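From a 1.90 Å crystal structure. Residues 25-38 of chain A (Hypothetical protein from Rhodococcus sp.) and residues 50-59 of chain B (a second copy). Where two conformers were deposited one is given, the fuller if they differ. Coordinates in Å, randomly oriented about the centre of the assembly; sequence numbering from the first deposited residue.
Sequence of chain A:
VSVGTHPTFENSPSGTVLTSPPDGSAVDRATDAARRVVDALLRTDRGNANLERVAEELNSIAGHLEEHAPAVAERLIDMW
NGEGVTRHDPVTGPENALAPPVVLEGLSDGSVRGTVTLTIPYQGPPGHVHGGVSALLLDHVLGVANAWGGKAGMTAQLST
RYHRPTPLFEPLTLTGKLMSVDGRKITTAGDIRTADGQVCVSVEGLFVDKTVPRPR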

# COMPACT_ATOMS: atom_id res chain seq x y z
N SER A 25 -0.94 4.09 -24.45
CA SER A 25 -2.10 3.27 -24.81
C SER A 25 -2.85 2.91 -23.55
O SER A 25 -2.49 3.35 -22.49
N ALA A 26 -4.02 2.27 -23.63
CA ALA A 26 -5.29 2.93 -23.73
C ALA A 26 -5.62 2.51 -22.28
O ALA A 26 -6.05 3.31 -21.44
N VAL A 27 -5.35 1.25 -21.96
CA VAL A 27 -5.49 0.79 -20.56
C VAL A 27 -4.52 1.53 -19.63
O VAL A 27 -4.87 1.84 -18.50
N ASP A 28 -3.32 1.85 -20.10
CA ASP A 28 -2.39 2.58 -19.25
C ASP A 28 -2.80 4.01 -19.03
O ASP A 28 -2.61 4.54 -17.95
N ARG A 29 -3.37 4.63 -20.06
CA ARG A 29 -3.91 5.98 -19.93
C ARG A 29 -5.14 6.02 -19.03
O ARG A 29 -5.30 6.97 -18.27
N ALA A 30 -6.03 5.02 -19.12
CA ALA A 30 -7.18 4.94 -18.20
C ALA A 30 -6.72 4.76 -16.76
O ALA A 30 -7.30 5.32 -15.82
N THR A 31 -5.67 3.97 -16.56
CA THR A 31 -5.20 3.74 -15.20
C THR A 31 -4.56 5.02 -14.65
O THR A 31 -4.80 5.40 -13.50
N ASP A 32 -3.76 5.67 -15.49
CA ASP A 32 -3.15 6.95 -15.12
C ASP A 32 -4.25 7.96 -14.72
O ASP A 32 -4.10 8.72 -13.76
N ALA A 33 -5.35 7.96 -15.47
CA ALA A 33 -6.47 8.84 -15.18
C ALA A 33 -7.17 8.42 -13.87
O ALA A 33 -7.62 9.28 -13.12
N ALA A 34 -7.26 7.12 -13.60
CA ALA A 34 -7.76 6.67 -12.29
C ALA A 34 -6.87 7.11 -11.11
O ALA A 34 -7.36 7.48 -10.03
N ARG A 35 -5.56 7.07 -11.32
CA ARG A 35 -4.61 7.52 -10.31
C ARG A 35 -4.85 9.01 -10.01
O ARG A 35 -4.80 9.43 -8.85
N ARG A 36 -5.16 9.77 -11.06
CA ARG A 36 -5.43 11.21 -10.94
C ARG A 36 -6.69 11.49 -10.11
O ARG A 36 -6.72 12.39 -9.28
N VAL A 37 -7.74 10.70 -10.35
CA VAL A 37 -8.97 10.75 -9.59
C VAL A 37 -8.73 10.41 -8.10
O VAL A 37 -9.18 11.14 -7.21
N VAL A 38 -8.04 9.32 -7.84
CA VAL A 38 -7.69 8.90 -6.47
C VAL A 38 -7.05 10.06 -5.68
O VAL A 38 -7.44 10.36 -4.53
N ASN B 50 -12.99 1.08 -26.37
CA ASN B 50 -13.67 2.05 -25.51
C ASN B 50 -12.79 2.61 -24.36
O ASN B 50 -13.16 3.62 -23.75
N LEU B 51 -11.65 1.98 -24.06
CA LEU B 51 -10.78 2.52 -23.02
C LEU B 51 -10.25 3.91 -23.36
O LEU B 51 -9.86 4.65 -22.46
N GLU B 52 -10.22 4.26 -24.64
CA GLU B 52 -9.85 5.62 -25.02
C GLU B 52 -10.83 6.67 -24.43
O GLU B 52 -10.41 7.64 -23.80
N ARG B 53 -12.12 6.47 -24.65
CA ARG B 53 -13.13 7.37 -24.11
C ARG B 53 -13.17 7.27 -22.57
O ARG B 53 -13.28 8.28 -21.88
N VAL B 54 -13.03 6.06 -22.03
CA VAL B 54 -13.03 5.88 -20.55
C VAL B 54 -11.91 6.73 -19.91
O VAL B 54 -12.15 7.42 -18.90
N ALA B 55 -10.73 6.73 -20.51
CA ALA B 55 -9.63 7.60 -20.01
C ALA B 55 -10.00 9.09 -20.07
O ALA B 55 -9.72 9.87 -19.14
N GLU B 56 -10.65 9.51 -21.16
CA GLU B 56 -11.13 10.89 -21.24
C GLU B 56 -12.11 11.22 -20.11
O GLU B 56 -12.00 12.25 -19.46
N GLU B 57 -13.06 10.32 -19.86
CA GLU B 57 -14.06 10.47 -18.79
C GLU B 57 -13.41 10.60 -17.42
O GLU B 57 -13.78 11.46 -16.61
N LEU B 58 -12.44 9.73 -17.16
CA LEU B 58 -11.77 9.70 -15.87
C LEU B 58 -10.97 10.98 -15.67
O LEU B 58 -11.05 11.59 -14.61
N ASN B 59 -10.27 11.40 -16.72
CA ASN B 59 -9.54 12.67 -16.69
C ASN B 59 -10.48 13.88 -16.49
O ASN B 59 -10.13 14.81 -15.75

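The two helices run nearly parallel, 15° apart, with axes approaching to 8.2 Å, and alanines lie where the backbones come closest. The tightest register is Ala A30 against Ala B55, whose CA atoms lie 4.0 Å apart. Ala B55 points toward chain A, and its CB rests on backbone, 3.7 Å from Ala A30 N and 3.9 Å from Arg A29 C; the two methyls, Ala A30 CB and Ala B55 CB, are 4.2 Å apart. One turn on, Ala A33 also points inward, its CB 3.7 Å from Ala B55 O and 3.5 Å from Leu B58 CB.

Two leucines, both with chi1 m and chi2 t, fill the space beside these alanines. Leu B58 is a knob in a hole formed by Ala A30, Ala A33, Ala A34 and Val A37. Leu B58 CD1 lies 3.5 Å from Ala A30 O and 4.4 Å from Ala A34 CB, while Leu B58 CD2 is 4.3 Å from Val A37 CG2. Val A37, chi1 t, also places CG2 3.4 Å from Leu B58 O. Toward the N-terminal end, Leu B51 sets CD1 3.7 Å from Val A27 CB (chi1 p), CD2 4.3 Å from Ala A30 CB, and CB 4.0 Å from Ala A26 CB. Val B54, chi1 t, adds little, its CG1 being 4.5 Å from Ala A30 CB.

Thr A31 points away, and its OG1 donates to Val A27 O at 2.9 Å within its own helix. The polar edge lies at Arg A36 and Asn B59. Arg A36 extends with chi1, chi2 and chi3 all t, and Asn B59 O lies over one face of its guanidinium; NE and NH2 are hydrogen-bonded elsewhere in the structure. The stretches bury 563 Å² between them, most of it on alanine, valine and leucine; Arg A36 and Asn B59 supply most of the remainder.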

# COMPACT_ATOMS: atom_id res chain seq x y z
CB SER A 25 -1.55 1.94 -25.31
OG SER A 25 -1.26 1.09 -24.20
CB ALA A 26 -6.22 2.26 -24.70
CB VAL A 27 -5.45 -0.75 -20.40
CG1 VAL A 27 -4.01 -1.30 -20.49
CG2 VAL A 27 -6.13 -1.17 -19.10
CB ASP A 28 -0.96 2.50 -19.75
CG ASP A 28 -0.33 1.14 -19.49
OD1 ASP A 28 -1.02 0.24 -18.97
OD2 ASP A 28 0.86 0.98 -19.80
CB ARG A 29 -4.23 6.60 -21.30
CG ARG A 29 -3.03 6.90 -22.16
CD ARG A 29 -2.24 8.12 -21.67
NE ARG A 29 -1.43 8.70 -22.74
CZ ARG A 29 -0.38 9.50 -22.57
NH1 ARG A 29 0.03 9.84 -21.35
NH2 ARG A 29 0.28 9.96 -23.63
CB ALA A 30 -8.12 3.78 -18.59
CB THR A 31 -4.21 2.57 -15.10
OG1 THR A 31 -4.81 1.40 -15.66
CG2 THR A 31 -3.87 2.31 -13.65
CB ASP A 32 -2.37 7.50 -16.30
CG ASP A 32 -1.77 8.84 -16.01
OD1 ASP A 32 -1.01 8.94 -15.03
OD2 ASP A 32 -2.06 9.81 -16.77
CB ALA A 33 -7.46 8.85 -16.33
CB ALA A 34 -7.95 5.16 -12.28
CB ARG A 35 -3.16 7.22 -10.72
CG ARG A 35 -2.80 5.74 -10.50
CD ARG A 35 -1.33 5.27 -10.72
NE ARG A 35 -1.12 5.09 -12.14
CZ ARG A 35 -0.79 3.98 -12.78
NH1 ARG A 35 -0.53 2.82 -12.16
NH2 ARG A 35 -0.70 4.06 -14.09
CB ARG A 36 -5.55 11.84 -12.34
CG ARG A 36 -5.53 13.36 -12.34
CD ARG A 36 -5.74 13.90 -13.76
NE ARG A 36 -6.21 15.29 -13.77
CZ ARG A 36 -6.59 15.93 -14.88
NH1 ARG A 36 -6.54 15.32 -16.06
NH2 ARG A 36 -7.02 17.19 -14.80
CB VAL A 37 -10.00 9.77 -10.18
CG1 VAL A 37 -11.24 9.65 -9.29
CG2 VAL A 37 -10.37 10.19 -11.60
CB VAL A 38 -6.76 7.66 -6.48
CG1 VAL A 38 -6.19 7.36 -5.07
CG2 VAL A 38 -7.51 6.44 -7.05
CB ASN B 50 -14.91 1.45 -24.87
CG ASN B 50 -15.96 1.06 -25.87
OD1 ASN B 50 -16.11 -0.13 -26.18
ND2 ASN B 50 -16.71 2.03 -26.37
CB LEU B 51 -9.61 1.56 -22.70
CG LEU B 51 -9.97 0.27 -21.94
CD1 LEU B 51 -8.79 -0.71 -21.96
CD2 LEU B 51 -10.33 0.59 -20.49
CB GLU B 52 -9.77 5.73 -26.55
CG GLU B 52 -9.48 7.14 -27.04
CD GLU B 52 -9.57 7.27 -28.54
OE1 GLU B 52 -9.85 6.27 -29.24
OE2 GLU B 52 -9.36 8.41 -29.02
CB ARG B 53 -14.51 7.08 -24.74
CG ARG B 53 -15.69 7.91 -24.17
CD ARG B 53 -15.50 9.39 -24.39
NE ARG B 53 -16.32 10.16 -23.46
CZ ARG B 53 -16.08 11.41 -23.09
NH1 ARG B 53 -15.02 12.08 -23.56
NH2 ARG B 53 -16.91 12.00 -22.23
CB VAL B 54 -12.92 4.39 -20.17
CG1 VAL B 54 -12.57 4.18 -18.67
CG2 VAL B 54 -14.22 3.67 -20.53
CB ALA B 55 -8.36 7.32 -20.76
CB GLU B 56 -11.74 11.15 -22.61
CG GLU B 56 -10.75 11.03 -23.76
CD GLU B 56 -11.41 11.25 -25.11
OE1 GLU B 56 -12.65 11.16 -25.18
OE2 GLU B 56 -10.70 11.52 -26.11
CB GLU B 57 -14.94 9.24 -18.74
CG GLU B 57 -15.93 9.10 -19.85
CD GLU B 57 -16.87 7.96 -19.58
OE1 GLU B 57 -17.67 8.07 -18.61
OE2 GLU B 57 -16.79 6.95 -20.32
CB LEU B 58 -10.87 8.48 -15.72
CG LEU B 58 -11.62 7.17 -15.45
CD1 LEU B 58 -10.69 6.00 -15.66
CD2 LEU B 58 -12.18 7.18 -14.02
CB ASN B 59 -8.70 12.84 -17.97
CG ASN B 59 -7.33 12.14 -17.88
OD1 ASN B 59 -6.91 11.44 -18.81
ND2 ASN B 59 -6.62 12.36 -16.78